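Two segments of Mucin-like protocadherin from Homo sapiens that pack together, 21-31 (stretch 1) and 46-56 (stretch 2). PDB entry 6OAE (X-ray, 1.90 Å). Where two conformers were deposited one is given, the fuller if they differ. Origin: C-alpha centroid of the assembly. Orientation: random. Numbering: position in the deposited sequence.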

# COMPACT_ATOMS: atom_id res chain seq x y z
N VAL A 21 -15.84 4.16 -12.80
CA VAL A 21 -16.41 3.57 -14.04
C VAL A 21 -17.92 3.83 -14.02
O VAL A 21 -18.64 3.16 -13.27
CB VAL A 21 -16.08 2.08 -14.18
CG1 VAL A 21 -16.66 1.55 -15.48
CG2 VAL A 21 -14.58 1.83 -14.11
N THR A 22 -18.37 4.80 -14.80
CA THR A 22 -19.80 5.19 -14.91
C THR A 22 -20.48 4.39 -16.02
O THR A 22 -21.69 4.10 -15.91
CB THR A 22 -19.89 6.70 -15.12
OG1 THR A 22 -19.47 7.29 -13.87
CG2 THR A 22 -21.28 7.14 -15.48
N GLU A 23 -19.76 4.11 -17.08
CA GLU A 23 -20.25 3.36 -18.25
C GLU A 23 -20.50 1.91 -17.83
O GLU A 23 -19.93 1.43 -16.85
CB GLU A 23 -19.23 3.45 -19.38
CG GLU A 23 -17.89 2.79 -19.05
CD GLU A 23 -16.80 3.09 -20.05
OE1 GLU A 23 -17.14 3.48 -21.18
OE2 GLU A 23 -15.59 2.92 -19.71
N PRO A 24 -21.34 1.18 -18.58
CA PRO A 24 -21.59 -0.23 -18.29
C PRO A 24 -20.33 -1.10 -18.38
O PRO A 24 -19.47 -0.83 -19.21
CB PRO A 24 -22.63 -0.67 -19.33
CG PRO A 24 -22.75 0.45 -20.33
CD PRO A 24 -22.12 1.67 -19.73
N LEU A 25 -20.23 -2.12 -17.53
CA LEU A 25 -19.19 -3.19 -17.65
C LEU A 25 -19.58 -4.12 -18.77
O LEU A 25 -18.70 -4.56 -19.53
CB LEU A 25 -19.09 -4.01 -16.35
CG LEU A 25 -18.61 -3.26 -15.12
CD1 LEU A 25 -18.70 -4.16 -13.89
CD2 LEU A 25 -17.20 -2.74 -15.33
N VAL A 26 -20.85 -4.46 -18.86
CA VAL A 26 -21.27 -5.49 -19.84
C VAL A 26 -22.78 -5.44 -20.07
O VAL A 26 -23.54 -5.14 -19.14
CB VAL A 26 -20.78 -6.88 -19.36
CG1 VAL A 26 -21.58 -7.42 -18.19
CG2 VAL A 26 -20.75 -7.88 -20.50
N ASP A 27 -23.17 -5.75 -21.30
CA ASP A 27 -24.57 -6.00 -21.71
C ASP A 27 -24.92 -7.44 -21.29
O ASP A 27 -24.11 -8.36 -21.52
CB ASP A 27 -24.75 -5.70 -23.19
CG ASP A 27 -24.62 -4.22 -23.55
OD1 ASP A 27 -24.17 -3.41 -22.70
OD2 ASP A 27 -24.98 -3.88 -24.68
N ILE A 28 -26.06 -7.62 -20.66
CA ILE A 28 -26.57 -8.96 -20.29
C ILE A 28 -27.58 -9.33 -21.36
O ILE A 28 -28.56 -8.57 -21.54
CB ILE A 28 -27.16 -8.96 -18.88
CG1 ILE A 28 -26.17 -8.41 -17.84
CG2 ILE A 28 -27.66 -10.37 -18.50
CD1 ILE A 28 -26.81 -7.97 -16.55
N HIS A 29 -27.33 -10.42 -22.07
CA HIS A 29 -28.28 -10.98 -23.06
C HIS A 29 -29.34 -11.74 -22.27
O HIS A 29 -28.97 -12.74 -21.58
CB HIS A 29 -27.60 -11.86 -24.12
CG HIS A 29 -28.59 -12.62 -24.94
ND1 HIS A 29 -29.44 -12.00 -25.84
CD2 HIS A 29 -28.90 -13.94 -24.97
CE1 HIS A 29 -30.21 -12.91 -26.40
NE2 HIS A 29 -29.90 -14.11 -25.89
N VAL A 30 -30.59 -11.27 -22.33
CA VAL A 30 -31.72 -11.83 -21.55
C VAL A 30 -32.73 -12.36 -22.56
O VAL A 30 -33.16 -11.61 -23.43
CB VAL A 30 -32.32 -10.77 -20.61
CG1 VAL A 30 -33.48 -11.32 -19.81
CG2 VAL A 30 -31.26 -10.18 -19.67
N PRO A 31 -33.13 -13.66 -22.50
CA PRO A 31 -34.13 -14.18 -23.43
C PRO A 31 -35.49 -13.52 -23.17
O PRO A 31 -35.76 -13.20 -22.02
CB PRO A 31 -34.21 -15.69 -23.13
CG PRO A 31 -32.97 -15.98 -22.29
CD PRO A 31 -32.67 -14.69 -21.55
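Stretch 2 (46-56) AFRIQGNQLFL

Stretch 2 is a tight hairpin: a strand beginning at Phe47 runs out to a type I' turn from Gln50 to Gln53 and returns as the strand 53-56. Gly51 and Asn52 hold the turn with positive phi. The returning strand lies antiparallel to stretch 1, so Asp27 faces Gln53, Val26 faces Leu54 and Pro24 lies near Phe55, with Val21 alongside Leu56 at the far end.

The backbone sets the register through three backbone hydrogen bonds: Leu25 N to Leu54 O (2.8 Å), Leu54 N to Val26 O (3.0 Å) and Ile28 N to Asn52 O (2.7 Å). Beyond the paired segment the chains part, and a water fills the gap; it accepts from Leu56 N at 2.7 Å and lies 2.7 Å from Val21 O and 2.8 Å from Glu23 O, within hydrogen-bonding reach of both.

Shape is read best from the branched side chains. Leu25 is the main bump of stretch 1: its CD1 fits a hollow lined by three residues of the hairpin, 3.8 Å from Phe47 CE1 at the ring's edge, 4.1 Å from Leu54 CD2 and 4.3 Å from Leu56 CG. Leu54 shares the Val26 face of the sheet, its CB 4.0 Å from Val26 CG1. Farther along, Ile28 lays CD1 over the face of the hairpin, touching a side chain from each arm, 4.1 Å from Ile49 CG2 and 4.4 Å from Leu54 CB. Val30 adds its CG2 against the turn, 3.7 Å from Asn52 CG.

The face carrying Asp27 and Gln53 is more polar. Both side chains rise from the non-hydrogen-bonded pair, and their ends meet where Gln53 NE2 donates to Asp27 OD1 at 2.8 Å. Pro24 lies over the Phe55 ring, its CB 4.3 Å from the ring centroid in a CH-pi contact, while Thr22 O approaches the ring's edge, 3.3 Å from Phe55 CD2.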

# COMPACT_ATOMS: atom_id res chain seq x y z
N ALA A 46 -22.02 -2.35 -4.48
CA ALA A 46 -20.97 -2.34 -5.51
C ALA A 46 -21.60 -2.22 -6.90
O ALA A 46 -21.12 -1.38 -7.69
CB ALA A 46 -20.09 -3.56 -5.38
N PHE A 47 -22.65 -2.98 -7.19
CA PHE A 47 -23.18 -3.11 -8.56
C PHE A 47 -24.62 -2.66 -8.64
O PHE A 47 -25.34 -2.66 -7.62
CB PHE A 47 -23.09 -4.58 -9.01
CG PHE A 47 -21.70 -5.13 -9.12
CD1 PHE A 47 -20.93 -4.88 -10.26
CD2 PHE A 47 -21.14 -5.88 -8.11
CE1 PHE A 47 -19.65 -5.39 -10.37
CE2 PHE A 47 -19.86 -6.39 -8.22
CZ PHE A 47 -19.11 -6.15 -9.35
N ARG A 48 -25.05 -2.33 -9.86
CA ARG A 48 -26.49 -2.26 -10.19
C ARG A 48 -26.67 -2.80 -11.59
O ARG A 48 -25.71 -2.83 -12.37
CB ARG A 48 -27.08 -0.86 -10.08
CG ARG A 48 -26.69 0.10 -11.20
CD ARG A 48 -27.35 1.47 -11.05
NE ARG A 48 -27.22 2.18 -12.31
CZ ARG A 48 -26.13 2.81 -12.72
NH1 ARG A 48 -25.04 2.86 -11.97
NH2 ARG A 48 -26.13 3.39 -13.90
N ILE A 49 -27.90 -3.19 -11.87
CA ILE A 49 -28.36 -3.59 -13.21
C ILE A 49 -29.49 -2.65 -13.58
O ILE A 49 -30.44 -2.51 -12.78
CB ILE A 49 -28.80 -5.06 -13.21
CG1 ILE A 49 -27.64 -5.97 -12.80
CG2 ILE A 49 -29.40 -5.42 -14.56
CD1 ILE A 49 -28.06 -7.43 -12.59
N GLN A 50 -29.35 -2.02 -14.73
CA GLN A 50 -30.36 -1.14 -15.37
C GLN A 50 -30.29 -1.35 -16.88
O GLN A 50 -29.16 -1.36 -17.43
CB GLN A 50 -30.11 0.33 -15.04
CG GLN A 50 -30.88 0.81 -13.83
CD GLN A 50 -30.76 2.31 -13.70
OE1 GLN A 50 -29.66 2.85 -13.56
NE2 GLN A 50 -31.89 3.00 -13.75
N GLY A 51 -31.45 -1.51 -17.51
CA GLY A 51 -31.58 -1.77 -18.95
C GLY A 51 -30.75 -2.97 -19.37
O GLY A 51 -30.16 -2.90 -20.45
N ASN A 52 -30.69 -4.01 -18.55
CA ASN A 52 -29.97 -5.28 -18.87
C ASN A 52 -28.48 -5.00 -19.07
O ASN A 52 -27.84 -5.67 -19.91
CB ASN A 52 -30.64 -6.00 -20.05
CG ASN A 52 -32.00 -6.55 -19.68
OD1 ASN A 52 -32.33 -6.65 -18.50
ND2 ASN A 52 -32.77 -6.93 -20.67
N GLN A 53 -27.93 -4.04 -18.32
CA GLN A 53 -26.47 -3.75 -18.30
C GLN A 53 -26.02 -3.79 -16.85
O GLN A 53 -26.81 -3.36 -15.98
CB GLN A 53 -26.17 -2.39 -18.94
CG GLN A 53 -26.55 -2.30 -20.42
CD GLN A 53 -26.21 -0.96 -21.01
OE1 GLN A 53 -26.63 0.07 -20.52
NE2 GLN A 53 -25.45 -0.95 -22.08
N LEU A 54 -24.81 -4.28 -16.61
CA LEU A 54 -24.19 -4.32 -15.28
C LEU A 54 -23.30 -3.10 -15.14
O LEU A 54 -22.45 -2.85 -16.03
CB LEU A 54 -23.38 -5.59 -15.09
CG LEU A 54 -22.71 -5.75 -13.73
CD1 LEU A 54 -23.73 -5.85 -12.62
CD2 LEU A 54 -21.76 -6.94 -13.73
N PHE A 55 -23.49 -2.37 -14.06
CA PHE A 55 -22.71 -1.17 -13.71
C PHE A 55 -22.04 -1.36 -12.36
O PHE A 55 -22.59 -2.10 -11.51
CB PHE A 55 -23.63 0.04 -13.63
CG PHE A 55 -24.28 0.48 -14.91
CD1 PHE A 55 -25.52 -0.01 -15.29
CD2 PHE A 55 -23.67 1.45 -15.70
CE1 PHE A 55 -26.12 0.41 -16.46
CE2 PHE A 55 -24.28 1.87 -16.88
CZ PHE A 55 -25.50 1.36 -17.25
N LEU A 56 -20.89 -0.69 -12.18
CA LEU A 56 -20.24 -0.40 -10.88
C LEU A 56 -20.83 0.91 -10.38
O LEU A 56 -20.80 1.85 -11.17
CB LEU A 56 -18.73 -0.21 -11.08
CG LEU A 56 -17.81 -1.38 -10.79
CD1 LEU A 56 -16.38 -0.98 -11.06
CD2 LEU A 56 -17.97 -1.87 -9.36
O HOH W 1 -20.26 1.10 -14.10